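Local structure of alpha-1,2-mannosidase (Bacteroides thetaiotaomicron, 2WW2) at residues R163-T169 / N182-F188; I231-S235 / F247-D253; Y481-Y485 / S534-G538; H489-W493 / F505-E509. The protein is a calcium-dependent, inverting alpha-mannosidase of glycoside hydrolase family 92 from a human gut symbiont, hydrolysing alpha-mannosidic linkages. All blocks are in the same frame, centred on the assembly; numbering follows the deposited sequence.

The four contacts fall into two pairs at far ends of an elongated chain. Interactions 1 and 2 come first in sequence, their centres about 10 Å apart, and share neighbouring strands 182-188 and 229-236; a salt bridge from Glu187 to Arg232 joins them directly. Interactions 3 and 4 lie on the other side of the chain's centre, centres about 12 Å apart, within the family 92 catalytic region. There interaction 4 falls in the chain between the two halves of interaction 3, and Leu484 O probably accepts a hydrogen bond from Trp493 N. Nearest atoms of the two pairs stay at least about 40 Å apart, so the two pairs belong to separate parts of the fold.

Interaction 1. Residues R163-T169 / N182-F188; sequences RLVKGAT and NYFMMEF
Phe188 O is gripped by Arg163 NH1 at 2.7 Å, the shortest polar bond of this contact, at the end of an antiparallel beta ladder between strands 164-169 and 182-188, part of the beta-rich N-terminal domain of family 92 enzymes. Phe188 O lies at the guanidinium edge, 21° out of its plane; the arginine chain, bent at chi3 (-75°), curls back to bring NH1 there. The same NH1 also binds a glycerol, probably from the crystallisation liquor. In return Phe188 N donates to Arg163 O, so both polar backbone atoms of Phe188 are engaged by one residue, which with Leu164 forms a G1 beta bulge opposite Glu159.

Further along, Val165, Gly167 and Thr169 form hydrogen-bonded pairs with Met186, Phe184 and Asn182, each through two backbone bonds. Between them Leu164, Lys166 and Ala168 face Glu187, Met185 and Tyr183 in non-hydrogen-bonded pairs. On the face of these residues, Leu164 CD2 lies 3.7 Å from Glu187 CB, and Lys166 runs beside Met185 in the same direction. Glu187 turns its carboxylate to a salt bridge with Arg232 of strand 229-236.

On the face of Val165 and Phe184, Val165 CB packs on Met186 CG at 3.7 Å, and Val165 CG2 reaches along to the edge of the Phe188 ring at CE2. Phe184 holds CG between its backbone N and carbonyl carbon (chi1 62°), which folds the ring back across the ladder onto glycine backbone. Gly167 leaves room for that ring, whose centroid lies 3.7 Å from Gly167 CA in a CH-pi contact.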
loop_
_atom_site.group_PDB
_atom_site.type_symbol
_atom_site.label_atom_id
_atom_site.label_comp_id
_atom_site.label_asym_id
_atom_site.label_seq_id
_atom_site.Cartn_x
_atom_site.Cartn_y
_atom_site.Cartn_z
ATOM N N ARG A 163 5.554 -34.422 52.777
ATOM C CA ARG A 163 5.862 -34.210 51.360
ATOM C C ARG A 163 4.769 -33.394 50.673
ATOM O O ARG A 163 4.516 -33.585 49.481
ATOM C CB ARG A 163 6.039 -35.550 50.641
ATOM C CG ARG A 163 7.220 -36.389 51.171
ATOM C CD ARG A 163 7.217 -37.775 50.535
ATOM N NE ARG A 163 6.170 -38.602 51.121
ATOM C CZ ARG A 163 5.152 -39.152 50.455
ATOM N NH1 ARG A 163 5.028 -38.997 49.134
ATOM N NH2 ARG A 163 4.268 -39.895 51.122
ATOM N N LEU A 164 4.131 -32.491 51.426
ATOM C CA LEU A 164 3.034 -31.689 50.901
ATOM C C LEU A 164 3.385 -30.215 50.846
ATOM O O LEU A 164 4.106 -29.712 51.713
ATOM C CB LEU A 164 1.775 -31.825 51.782
ATOM C CG LEU A 164 1.055 -33.173 51.833
ATOM C CD1 LEU A 164 -0.170 -33.110 52.783
ATOM C CD2 LEU A 164 0.651 -33.614 50.423
ATOM N N VAL A 165 2.853 -29.517 49.845
ATOM C CA VAL A 165 2.879 -28.053 49.843
ATOM C C VAL A 165 1.472 -27.558 49.565
ATOM O O VAL A 165 0.807 -28.067 48.675
ATOM C CB VAL A 165 3.851 -27.474 48.786
ATOM C CG1 VAL A 165 3.632 -25.964 48.625
ATOM C CG2 VAL A 165 5.303 -27.750 49.183
ATOM N N LYS A 166 1.003 -26.584 50.333
ATOM C CA LYS A 166 -0.308 -26.001 50.073
ATOM C C LYS A 166 -0.141 -24.494 49.979
ATOM O O LYS A 166 0.851 -23.954 50.467
ATOM C CB LYS A 166 -1.279 -26.355 51.204
ATOM C CG LYS A 166 -1.513 -27.868 51.329
ATOM C CD LYS A 166 -2.490 -28.214 52.457
ATOM C CE LYS A 166 -2.671 -29.726 52.540
ATOM N NZ LYS A 166 -3.375 -30.118 53.789
ATOM N N GLY A 167 -1.100 -23.798 49.372
ATOM C CA GLY A 167 -0.975 -22.344 49.300
ATOM C C GLY A 167 -2.197 -21.668 48.724
ATOM O O GLY A 167 -3.188 -22.328 48.363
ATOM N N ALA A 168 -2.137 -20.349 48.639
ATOM C CA ALA A 168 -3.220 -19.616 48.019
ATOM C C ALA A 168 -2.610 -18.584 47.108
ATOM O O ALA A 168 -1.641 -17.911 47.479
ATOM C CB ALA A 168 -4.099 -18.949 49.076
ATOM N N THR A 169 -3.146 -18.477 45.897
ATOM C CA THR A 169 -2.712 -17.430 44.991
ATOM C C THR A 169 -3.895 -16.513 44.746
ATOM O O THR A 169 -5.015 -16.979 44.544
ATOM C CB THR A 169 -2.171 -18.014 43.665
ATOM O OG1 THR A 169 -1.988 -16.946 42.732
ATOM C CG2 THR A 169 -3.138 -19.068 43.074
ATOM N N ASN A 182 -7.298 -18.763 44.576
ATOM C CA ASN A 182 -7.188 -20.135 44.141
ATOM C C ASN A 182 -6.365 -20.902 45.194
ATOM O O ASN A 182 -5.249 -20.495 45.537
ATOM C CB ASN A 182 -6.573 -20.210 42.726
ATOM C CG ASN A 182 -6.439 -21.628 42.223
ATOM O OD1 ASN A 182 -7.395 -22.229 41.684
ATOM N ND2 ASN A 182 -5.251 -22.175 42.375
ATOM N N TYR A 183 -6.956 -21.963 45.747
ATOM C CA TYR A 183 -6.329 -22.731 46.829
ATOM C C TYR A 183 -5.709 -23.959 46.203
ATOM O O TYR A 183 -6.408 -24.742 45.557
ATOM C CB TYR A 183 -7.396 -23.137 47.848
ATOM C CG TYR A 183 -8.165 -21.952 48.388
ATOM C CD1 TYR A 183 -7.644 -21.174 49.418
ATOM C CD2 TYR A 183 -9.388 -21.577 47.839
ATOM C CE1 TYR A 183 -8.345 -20.064 49.921
ATOM C CE2 TYR A 183 -10.100 -20.468 48.336
ATOM C CZ TYR A 183 -9.564 -19.726 49.368
ATOM O OH TYR A 183 -10.238 -18.633 49.847
ATOM N N PHE A 184 -4.400 -24.131 46.361
ATOM C CA PHE A 184 -3.732 -25.238 45.683
ATOM C C PHE A 184 -3.037 -26.184 46.665
ATOM O O PHE A 184 -2.771 -25.831 47.819
ATOM C CB PHE A 184 -2.756 -24.723 44.617
ATOM C CG PHE A 184 -1.626 -23.878 45.167
ATOM C CD1 PHE A 184 -0.477 -24.477 45.687
ATOM C CD2 PHE A 184 -1.697 -22.494 45.137
ATOM C CE1 PHE A 184 0.574 -23.696 46.182
ATOM C CE2 PHE A 184 -0.657 -21.696 45.637
ATOM C CZ PHE A 184 0.481 -22.292 46.158
ATOM N N MET A 185 -2.784 -27.411 46.209
ATOM C CA MET A 185 -2.005 -28.353 47.003
ATOM C C MET A 185 -1.247 -29.266 46.078
ATOM O O MET A 185 -1.671 -29.529 44.939
ATOM C CB MET A 185 -2.865 -29.178 47.979
ATOM C CG MET A 185 -3.754 -30.234 47.354
ATOM S SD MET A 185 -4.352 -31.485 48.544
ATOM C CE MET A 185 -2.933 -32.535 48.782
ATOM N N MET A 186 -0.119 -29.751 46.572
ATOM C CA MET A 186 0.685 -30.666 45.787
ATOM C C MET A 186 1.421 -31.653 46.678
ATOM O O MET A 186 1.651 -31.405 47.866
ATOM C CB MET A 186 1.661 -29.897 44.904
ATOM C CG MET A 186 2.714 -29.155 45.652
ATOM S SD MET A 186 3.705 -28.132 44.545
ATOM C CE MET A 186 2.594 -26.743 44.360
ATOM N N GLU A 187 1.776 -32.782 46.097
ATOM C CA GLU A 187 2.418 -33.825 46.855
ATOM C C GLU A 187 3.612 -34.291 46.049
ATOM O O GLU A 187 3.532 -34.323 44.826
ATOM C CB GLU A 187 1.431 -34.972 47.047
ATOM C CG GLU A 187 2.009 -36.152 47.816
ATOM C CD GLU A 187 1.099 -37.360 47.770
ATOM O OE1 GLU A 187 0.703 -37.784 46.667
ATOM O OE2 GLU A 187 0.774 -37.881 48.841
ATOM N N PHE A 188 4.716 -34.610 46.731
ATOM C CA PHE A 188 5.934 -35.076 46.072
ATOM C C PHE A 188 6.159 -36.540 46.445
ATOM O O PHE A 188 5.882 -36.962 47.583
ATOM C CB PHE A 188 7.138 -34.208 46.484
ATOM C CG PHE A 188 6.986 -32.748 46.100
ATOM C CD1 PHE A 188 7.532 -32.268 44.920
ATOM C CD2 PHE A 188 6.255 -31.878 46.889
ATOM C CE1 PHE A 188 7.377 -30.931 44.547
ATOM C CE2 PHE A 188 6.093 -30.538 46.523
ATOM C CZ PHE A 188 6.658 -30.065 45.356
#

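Interaction 2. Residues I231-S235 / F247-D253; sequences IRTAS and FNREVAD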
loop_
_atom_site.group_PDB
_atom_site.type_symbol
_atom_site.label_atom_id
_atom_site.label_comp_id
_atom_site.label_asym_id
_atom_site.label_seq_id
_atom_site.Cartn_x
_atom_site.Cartn_y
_atom_site.Cartn_z
ATOM N N ILE A 231 5.213 -35.276 40.901
ATOM C CA ILE A 231 4.561 -34.182 41.620
ATOM C C ILE A 231 3.103 -34.240 41.233
ATOM O O ILE A 231 2.781 -34.242 40.047
ATOM C CB ILE A 231 5.082 -32.797 41.187
ATOM C CG1 ILE A 231 6.615 -32.760 41.191
ATOM C CG2 ILE A 231 4.523 -31.683 42.130
ATOM C CD1 ILE A 231 7.209 -31.419 40.708
ATOM N N ARG A 232 2.220 -34.287 42.227
ATOM C CA ARG A 232 0.782 -34.338 41.976
ATOM C C ARG A 232 0.208 -33.066 42.519
ATOM O O ARG A 232 0.563 -32.674 43.624
ATOM C CB ARG A 232 0.130 -35.516 42.716
ATOM C CG ARG A 232 0.703 -36.862 42.313
ATOM C CD ARG A 232 0.129 -38.033 43.163
ATOM N NE ARG A 232 0.882 -39.226 42.810
ATOM C CZ ARG A 232 1.848 -39.738 43.562
ATOM N NH1 ARG A 232 2.129 -39.200 44.742
ATOM N NH2 ARG A 232 2.524 -40.798 43.135
ATOM N N THR A 233 -0.685 -32.428 41.765
ATOM C CA THR A 233 -1.228 -31.143 42.204
ATOM C C THR A 233 -2.689 -30.943 41.760
ATOM O O THR A 233 -3.126 -31.489 40.744
ATOM C CB THR A 233 -0.305 -29.982 41.731
ATOM O OG1 THR A 233 -0.722 -28.744 42.311
ATOM C CG2 THR A 233 -0.298 -29.842 40.208
ATOM N N ALA A 234 -3.462 -30.208 42.558
ATOM C CA ALA A 234 -4.799 -29.793 42.152
ATOM C C ALA A 234 -5.127 -28.503 42.879
ATOM O O ALA A 234 -4.464 -28.144 43.859
ATOM C CB ALA A 234 -5.849 -30.870 42.471
ATOM N N SER A 235 -6.131 -27.794 42.386
ATOM C CA SER A 235 -6.533 -26.540 43.007
ATOM C C SER A 235 -8.047 -26.419 43.014
ATOM O O SER A 235 -8.762 -27.194 42.352
ATOM C CB SER A 235 -5.908 -25.334 42.277
ATOM O OG SER A 235 -6.573 -25.088 41.038
ATOM N N PHE A 247 -8.013 -33.065 44.379
ATOM C CA PHE A 247 -6.752 -33.828 44.351
ATOM C C PHE A 247 -7.024 -35.324 44.487
ATOM O O PHE A 247 -6.509 -36.148 43.716
ATOM C CB PHE A 247 -5.842 -33.363 45.497
ATOM C CG PHE A 247 -4.517 -34.108 45.594
ATOM C CD1 PHE A 247 -3.343 -33.557 45.057
ATOM C CD2 PHE A 247 -4.440 -35.329 46.251
ATOM C CE1 PHE A 247 -2.123 -34.224 45.159
ATOM C CE2 PHE A 247 -3.226 -36.007 46.350
ATOM C CZ PHE A 247 -2.064 -35.448 45.810
ATOM N N ASN A 248 -7.839 -35.677 45.474
ATOM C CA ASN A 248 -8.090 -37.095 45.760
ATOM C C ASN A 248 -8.889 -37.782 44.671
ATOM O O ASN A 248 -8.660 -38.960 44.355
ATOM C CB ASN A 248 -8.741 -37.253 47.132
ATOM C CG ASN A 248 -7.744 -37.073 48.251
ATOM O OD1 ASN A 248 -6.627 -37.596 48.185
ATOM N ND2 ASN A 248 -8.136 -36.338 49.291
ATOM N N ARG A 249 -9.802 -37.041 44.055
ATOM C CA ARG A 249 -10.582 -37.626 42.991
ATOM C C ARG A 249 -9.783 -37.767 41.702
ATOM O O ARG A 249 -9.942 -38.755 40.985
ATOM C CB ARG A 249 -11.841 -36.809 42.717
ATOM C CG ARG A 249 -12.822 -37.562 41.830
ATOM C CD ARG A 249 -14.106 -36.795 41.612
ATOM N NE ARG A 249 -14.892 -36.592 42.831
ATOM C CZ ARG A 249 -15.119 -35.406 43.395
ATOM N NH1 ARG A 249 -14.567 -34.300 42.888
ATOM N NH2 ARG A 249 -15.883 -35.322 44.477
ATOM N N GLU A 250 -8.932 -36.783 41.399
ATOM C CA GLU A 250 -8.379 -36.687 40.046
ATOM C C GLU A 250 -6.928 -37.133 39.900
ATOM O O GLU A 250 -6.548 -37.631 38.832
ATOM C CB GLU A 250 -8.544 -35.264 39.476
ATOM C CG GLU A 250 -10.010 -34.791 39.368
ATOM C CD GLU A 250 -10.166 -33.401 38.743
ATOM O OE1 GLU A 250 -9.257 -32.971 37.993
ATOM O OE2 GLU A 250 -11.211 -32.737 39.010
ATOM N N VAL A 251 -6.095 -36.922 40.916
ATOM C CA VAL A 251 -4.654 -37.180 40.709
ATOM C C VAL A 251 -3.970 -38.036 41.782
ATOM O O VAL A 251 -2.839 -38.499 41.581
ATOM C CB VAL A 251 -3.837 -35.857 40.527
ATOM C CG1 VAL A 251 -4.195 -35.162 39.187
ATOM C CG2 VAL A 251 -4.058 -34.911 41.719
ATOM N N ALA A 252 -4.633 -38.242 42.917
ATOM C CA ALA A 252 -4.012 -39.001 44.007
ATOM C C ALA A 252 -3.498 -40.336 43.486
ATOM O O ALA A 252 -4.193 -41.006 42.736
ATOM C CB ALA A 252 -5.009 -39.217 45.173
ATOM N N ASP A 253 -2.272 -40.698 43.866
ATOM C CA ASP A 253 -1.663 -41.996 43.514
ATOM C C ASP A 253 -1.252 -42.143 42.056
ATOM O O ASP A 253 -0.735 -43.187 41.672
ATOM C CB ASP A 253 -2.584 -43.169 43.856
ATOM C CG ASP A 253 -2.958 -43.209 45.323
ATOM O OD1 ASP A 253 -4.154 -43.417 45.609
ATOM O OD2 ASP A 253 -2.068 -43.014 46.181
HETATM O O HOH W 1 2.286 -42.974 41.242
#
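Phe247 opens the contact by packing against two residues of strand 229-236 at once. A chi1 of 178° swings its ring away from the backbone N, and CE1 comes 3.6 Å from Arg232 CB while Arg232 O lies at the ring edge. Its backbone and CB are met by Ala234, whose methyl CB sits 3.6 Å from Phe247 CA; the small side chain lets the helix come close to the strand. Phe247 O then takes two N-H groups from just beyond the end of helix 240-250, Val251 N and Ala252 N, which arrive from opposite faces of the carbonyl plane.

Val251, one turn on, points back to the strand. Its CG2 lies 3.6 Å above one face of the Phe247 ring, off toward the rim, and also 3.7 Å from Thr233 O. Its own carbonyl, Val251 O, is touched by Arg232 CD at 3.4 Å.

Asp253 lies beyond the helix, with its CA over one face of the Arg232 guanidinium. A water bridges them, accepting from Arg232 NH2 at 2.9 Å and donating to Asp253 O. Arg232 NE reaches Ala254 O and NH1 forms a salt bridge with Glu187, so the extended chain has several partners that hold its guanidinium. A leucine at Arg232 would probably leave Glu187 without its charged mate and the Asp253 water without its donor.

In the fold, helix 240-250 packs against the strands where 229-236 runs between 130-136 and 182-188: Val251 also touches Val132, and Phe247 touches Met185 and Glu187.

Interaction 3. Residues Y481-Y485 / S534-G538; sequences YRNLY and SELMG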
loop_
_atom_site.group_PDB
_atom_site.type_symbol
_atom_site.label_atom_id
_atom_site.label_comp_id
_atom_site.label_asym_id
_atom_site.label_seq_id
_atom_site.Cartn_x
_atom_site.Cartn_y
_atom_site.Cartn_z
ATOM N N TYR A 481 -29.689 -1.259 11.289
ATOM C CA TYR A 481 -28.468 -1.139 10.487
ATOM C C TYR A 481 -28.657 -0.154 9.332
ATOM O O TYR A 481 -27.702 0.527 8.903
ATOM C CB TYR A 481 -27.999 -2.498 9.939
ATOM C CG TYR A 481 -28.942 -3.140 8.948
ATOM C CD1 TYR A 481 -28.841 -2.864 7.594
ATOM C CD2 TYR A 481 -29.937 -4.022 9.367
ATOM C CE1 TYR A 481 -29.700 -3.447 6.677
ATOM C CE2 TYR A 481 -30.817 -4.617 8.453
ATOM C CZ TYR A 481 -30.689 -4.315 7.113
ATOM O OH TYR A 481 -31.536 -4.884 6.194
ATOM N N ARG A 482 -29.873 -0.101 8.797
ATOM C CA ARG A 482 -30.138 0.798 7.669
ATOM C C ARG A 482 -29.921 2.270 8.013
ATOM O O ARG A 482 -29.713 3.101 7.130
ATOM C CB ARG A 482 -31.564 0.608 7.133
ATOM C CG ARG A 482 -31.898 -0.812 6.659
ATOM C CD ARG A 482 -33.321 -0.807 6.072
ATOM N NE ARG A 482 -33.867 -2.124 5.735
ATOM C CZ ARG A 482 -33.648 -2.793 4.594
ATOM N NH1 ARG A 482 -32.843 -2.312 3.645
ATOM N NH2 ARG A 482 -34.243 -3.970 4.399
ATOM N N ASN A 483 -29.998 2.603 9.294
ATOM C CA ASN A 483 -29.964 3.984 9.704
ATOM C C ASN A 483 -28.559 4.570 9.596
ATOM O O ASN A 483 -28.386 5.783 9.688
ATOM C CB ASN A 483 -30.481 4.127 11.142
ATOM C CG ASN A 483 -31.969 3.871 11.253
ATOM O OD1 ASN A 483 -32.727 4.194 10.339
ATOM N ND2 ASN A 483 -32.398 3.289 12.369
ATOM N N LEU A 484 -27.554 3.716 9.402
ATOM C CA LEU A 484 -26.183 4.215 9.278
ATOM C C LEU A 484 -25.550 3.993 7.901
ATOM O O LEU A 484 -24.391 4.337 7.672
ATOM C CB LEU A 484 -25.287 3.631 10.386
ATOM C CG LEU A 484 -25.680 4.105 11.791
ATOM C CD1 LEU A 484 -24.775 3.466 12.853
ATOM C CD2 LEU A 484 -25.662 5.625 11.893
ATOM N N TYR A 485 -26.319 3.432 6.981
ATOM C CA TYR A 485 -25.851 3.276 5.617
ATOM C C TYR A 485 -25.900 4.637 4.902
ATOM O O TYR A 485 -26.950 5.276 4.827
ATOM C CB TYR A 485 -26.690 2.230 4.889
ATOM C CG TYR A 485 -26.127 1.865 3.538
ATOM C CD1 TYR A 485 -25.116 0.922 3.427
ATOM C CD2 TYR A 485 -26.605 2.465 2.375
ATOM C CE1 TYR A 485 -24.602 0.578 2.200
ATOM C CE2 TYR A 485 -26.088 2.132 1.134
ATOM C CZ TYR A 485 -25.081 1.189 1.058
ATOM O OH TYR A 485 -24.554 0.822 -0.155
ATOM N N SER A 534 -28.233 -6.221 0.588
ATOM C CA SER A 534 -28.119 -6.104 -0.857
ATOM C C SER A 534 -29.057 -5.015 -1.371
ATOM O O SER A 534 -28.722 -4.317 -2.320
ATOM C CB SER A 534 -28.367 -7.429 -1.577
ATOM O OG SER A 534 -29.742 -7.656 -1.759
ATOM N N GLU A 535 -30.211 -4.853 -0.735
ATOM C CA GLU A 535 -31.126 -3.773 -1.112
ATOM C C GLU A 535 -30.464 -2.413 -0.935
ATOM O O GLU A 535 -30.581 -1.538 -1.791
ATOM C CB GLU A 535 -32.408 -3.796 -0.277
ATOM C CG GLU A 535 -33.366 -4.901 -0.635
ATOM C CD GLU A 535 -34.556 -4.969 0.317
ATOM O OE1 GLU A 535 -35.415 -5.854 0.109
ATOM O OE2 GLU A 535 -34.625 -4.150 1.275
ATOM N N LEU A 536 -29.799 -2.222 0.196
ATOM C CA LEU A 536 -29.061 -0.995 0.421
ATOM C C LEU A 536 -28.029 -0.793 -0.690
ATOM O O LEU A 536 -27.849 0.316 -1.176
ATOM C CB LEU A 536 -28.355 -1.026 1.788
ATOM C CG LEU A 536 -29.273 -0.982 3.013
ATOM C CD1 LEU A 536 -28.458 -1.054 4.288
ATOM C CD2 LEU A 536 -30.158 0.264 3.007
ATOM N N MET A 537 -27.344 -1.864 -1.071
ATOM C CA MET A 537 -26.254 -1.770 -2.032
ATOM C C MET A 537 -26.742 -1.627 -3.481
ATOM O O MET A 537 -25.937 -1.428 -4.395
ATOM C CB MET A 537 -25.343 -2.992 -1.919
ATOM C CG MET A 537 -24.545 -3.049 -0.625
ATOM S SD MET A 537 -23.459 -4.456 -0.607
ATOM C CE MET A 537 -22.549 -4.176 0.915
ATOM N N GLY A 538 -28.046 -1.750 -3.685
ATOM C CA GLY A 538 -28.623 -1.601 -5.014
ATOM C C GLY A 538 -28.967 -2.913 -5.700
ATOM O O GLY A 538 -29.367 -2.913 -6.855
HETATM O O HOH W 2 -25.257 2.083 -2.166
#
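A short 3-10 segment, residues 481-483, faces the last turn of helix 530-537, the backbones being nearest at Tyr485 and Leu536, whose CA atoms are 7.5 Å apart. The helix closes in a Schellman motif: Gly538 takes a positive phi of 102°, which suits glycine, and its N bonds back to Glu535 O.

Leu536 carries most of the packing, touching Tyr481, Arg482 and Tyr485. Its CB stands 3.8 Å from the centroid of the Tyr485 ring, almost straight over the middle of one face, in a CH-pi contact. Its CD1 reaches further, to the edge of the Tyr481 ring at CE1 (3.6 Å) and to Tyr485 CB, while CD2 lies in the guanidinium plane of Arg482, beside NH1. CB and CD1 thus serve Tyr485, CD1 also reaches Tyr481, and CD2 is left to Arg482.

Arg482, extended from CG to NE, passes alongside the leucine to form a salt bridge with Glu535, NH2 to OE2 at 3.2 Å. The bond is bent, 135° at the hydrogen, and meets the carboxylate oxygen from above its plane. Tyr481 OH sits over the centre of a guanidinium face and is hydrogen-bonded to Asp529. Leu449 of helix 444-465 also touches Tyr481.

At the Tyr485 hydroxyl, a water is shared with the backbone: it lies beside Tyr485 OH and donates to Leu536 O at 3.3 Å.

Interaction 4. Residues H489-W493 / F505-E509; sequences HGFMW and FDATE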
loop_
_atom_site.group_PDB
_atom_site.type_symbol
_atom_site.label_atom_id
_atom_site.label_comp_id
_atom_site.label_asym_id
_atom_site.label_seq_id
_atom_site.Cartn_x
_atom_site.Cartn_y
_atom_site.Cartn_z
ATOM N N HIS A 489 -22.403 7.400 -0.407
ATOM C CA HIS A 489 -21.101 6.750 -0.424
ATOM C C HIS A 489 -21.158 5.223 -0.532
ATOM O O HIS A 489 -20.180 4.601 -0.947
ATOM C CB HIS A 489 -20.277 7.191 0.784
ATOM C CG HIS A 489 -19.939 8.646 0.767
ATOM N ND1 HIS A 489 -19.002 9.178 -0.091
ATOM C CD2 HIS A 489 -20.441 9.690 1.470
ATOM C CE1 HIS A 489 -18.929 10.484 0.093
ATOM N NE2 HIS A 489 -19.795 10.821 1.032
ATOM N N GLY A 490 -22.294 4.628 -0.166
ATOM C CA GLY A 490 -22.482 3.186 -0.325
ATOM C C GLY A 490 -21.794 2.345 0.741
ATOM O O GLY A 490 -21.454 1.173 0.511
ATOM N N PHE A 491 -21.596 2.941 1.916
ATOM C CA PHE A 491 -20.967 2.260 3.046
ATOM C C PHE A 491 -21.620 2.672 4.364
ATOM O O PHE A 491 -22.253 3.725 4.447
ATOM C CB PHE A 491 -19.504 2.669 3.139
ATOM C CG PHE A 491 -18.606 1.982 2.156
ATOM C CD1 PHE A 491 -18.057 0.743 2.452
ATOM C CD2 PHE A 491 -18.258 2.598 0.961
ATOM C CE1 PHE A 491 -17.201 0.117 1.562
ATOM C CE2 PHE A 491 -17.393 1.978 0.069
ATOM C CZ PHE A 491 -16.865 0.735 0.368
ATOM N N MET A 492 -21.418 1.873 5.411
ATOM C CA MET A 492 -21.836 2.280 6.747
ATOM C C MET A 492 -20.943 3.438 7.197
ATOM O O MET A 492 -19.742 3.460 6.894
ATOM C CB MET A 492 -21.717 1.101 7.727
ATOM C CG MET A 492 -22.724 -0.027 7.447
ATOM S SD MET A 492 -24.436 0.513 7.679
ATOM C CE MET A 492 -25.298 -0.976 7.131
ATOM N N TRP A 493 -21.526 4.404 7.900
ATOM C CA TRP A 493 -20.746 5.537 8.421
ATOM C C TRP A 493 -21.319 5.863 9.796
ATOM O O TRP A 493 -21.802 4.959 10.483
ATOM C CB TRP A 493 -20.826 6.724 7.449
ATOM C CG TRP A 493 -19.832 7.829 7.629
ATOM C CD1 TRP A 493 -20.109 9.164 7.652
ATOM C CD2 TRP A 493 -18.403 7.714 7.753
ATOM N NE1 TRP A 493 -18.950 9.888 7.796
ATOM C CE2 TRP A 493 -17.889 9.022 7.869
ATOM C CE3 TRP A 493 -17.508 6.628 7.801
ATOM C CZ2 TRP A 493 -16.521 9.286 8.020
ATOM C CZ3 TRP A 493 -16.142 6.896 7.950
ATOM C CH2 TRP A 493 -15.668 8.212 8.057
ATOM N N PHE A 505 -16.015 11.451 4.571
ATOM C CA PHE A 505 -16.189 10.019 4.503
ATOM C C PHE A 505 -14.915 9.333 4.032
ATOM O O PHE A 505 -14.282 9.780 3.094
ATOM C CB PHE A 505 -17.341 9.617 3.573
ATOM C CG PHE A 505 -17.408 8.130 3.374
ATOM C CD1 PHE A 505 -18.027 7.326 4.321
ATOM C CD2 PHE A 505 -16.766 7.530 2.302
ATOM C CE1 PHE A 505 -18.044 5.942 4.175
ATOM C CE2 PHE A 505 -16.778 6.147 2.152
ATOM C CZ PHE A 505 -17.417 5.355 3.086
ATOM N N ASP A 506 -14.548 8.235 4.681
ATOM C CA ASP A 506 -13.372 7.473 4.275
ATOM C C ASP A 506 -13.617 6.003 4.628
ATOM O O ASP A 506 -13.616 5.617 5.801
ATOM C CB ASP A 506 -12.124 8.015 4.982
ATOM C CG ASP A 506 -10.860 7.235 4.643
ATOM O OD1 ASP A 506 -10.930 6.243 3.896
ATOM O OD2 ASP A 506 -9.782 7.616 5.145
ATOM N N ALA A 507 -13.843 5.184 3.610
ATOM C CA ALA A 507 -14.194 3.789 3.828
ATOM C C ALA A 507 -13.085 2.987 4.507
ATOM O O ALA A 507 -13.343 1.914 5.071
ATOM C CB ALA A 507 -14.596 3.147 2.499
ATOM N N THR A 508 -11.856 3.506 4.476
ATOM C CA THR A 508 -10.699 2.739 4.938
ATOM C C THR A 508 -10.230 3.182 6.317
ATOM O O THR A 508 -9.292 2.619 6.867
ATOM C CB THR A 508 -9.500 2.840 3.945
ATOM O OG1 THR A 508 -9.015 4.192 3.897
ATOM C CG2 THR A 508 -9.917 2.437 2.560
ATOM N N GLU A 509 -10.898 4.177 6.887
ATOM C CA GLU A 509 -10.441 4.759 8.151
ATOM C C GLU A 509 -10.851 3.942 9.388
ATOM O O GLU A 509 -12.032 3.743 9.659
ATOM C CB GLU A 509 -10.921 6.213 8.256
ATOM C CG GLU A 509 -10.505 6.926 9.533
ATOM C CD GLU A 509 -11.020 8.355 9.560
ATOM O OE1 GLU A 509 -10.595 9.140 10.434
ATOM O OE2 GLU A 509 -11.847 8.698 8.693
#
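Phe505 inserts its ring among His489, Phe491 and Trp493, and ring stacking carries much of the contact. With the His489 ring it makes an offset stack, planes at 13° and centroids 4.5 Å apart. To Trp493 it turns an edge: the six-membered ring of the indole is met in a T-shaped (edge-to-face) pair with planes at 64°, Phe505 CD1 standing 3.4 Å above the indole plane. A chi1 of 173° carries the Phe505 ring out between histidine and indole.

CH-pi contacts reinforce the histidine stack: His489 CB lies over the centre of the Phe505 ring, and Phe505 CB in turn over the His489 ring. A separate CH-pi contact sets Ala507 CB 3.8 Å from the centroid of the Phe491 ring, nearly along its normal. Apolar packing brings Phe505 CZ to 3.4 Å from Phe491 CB.

Polar groups lie at the border. Glu509 OE2 sits at the edge of the Trp493 ring, and forms a salt bridge with Arg504 of the second subunit; Trp493 NE1 donates to Arg502 O. Asp506 OD1 accepts from both Thr508 N (2.9 Å) and Thr508 OG1, an Asx turn within the type I beta turn from Asp506 to Glu509.

A serine at Trp493 would probably leave the Phe505 edge without a face to rest on and Arg502 O without its N-H donor. Together the four rings make an aromatic cluster that joins the short strand 491-492 to the following loop of the catalytic domain, beside a contact with the second subunit.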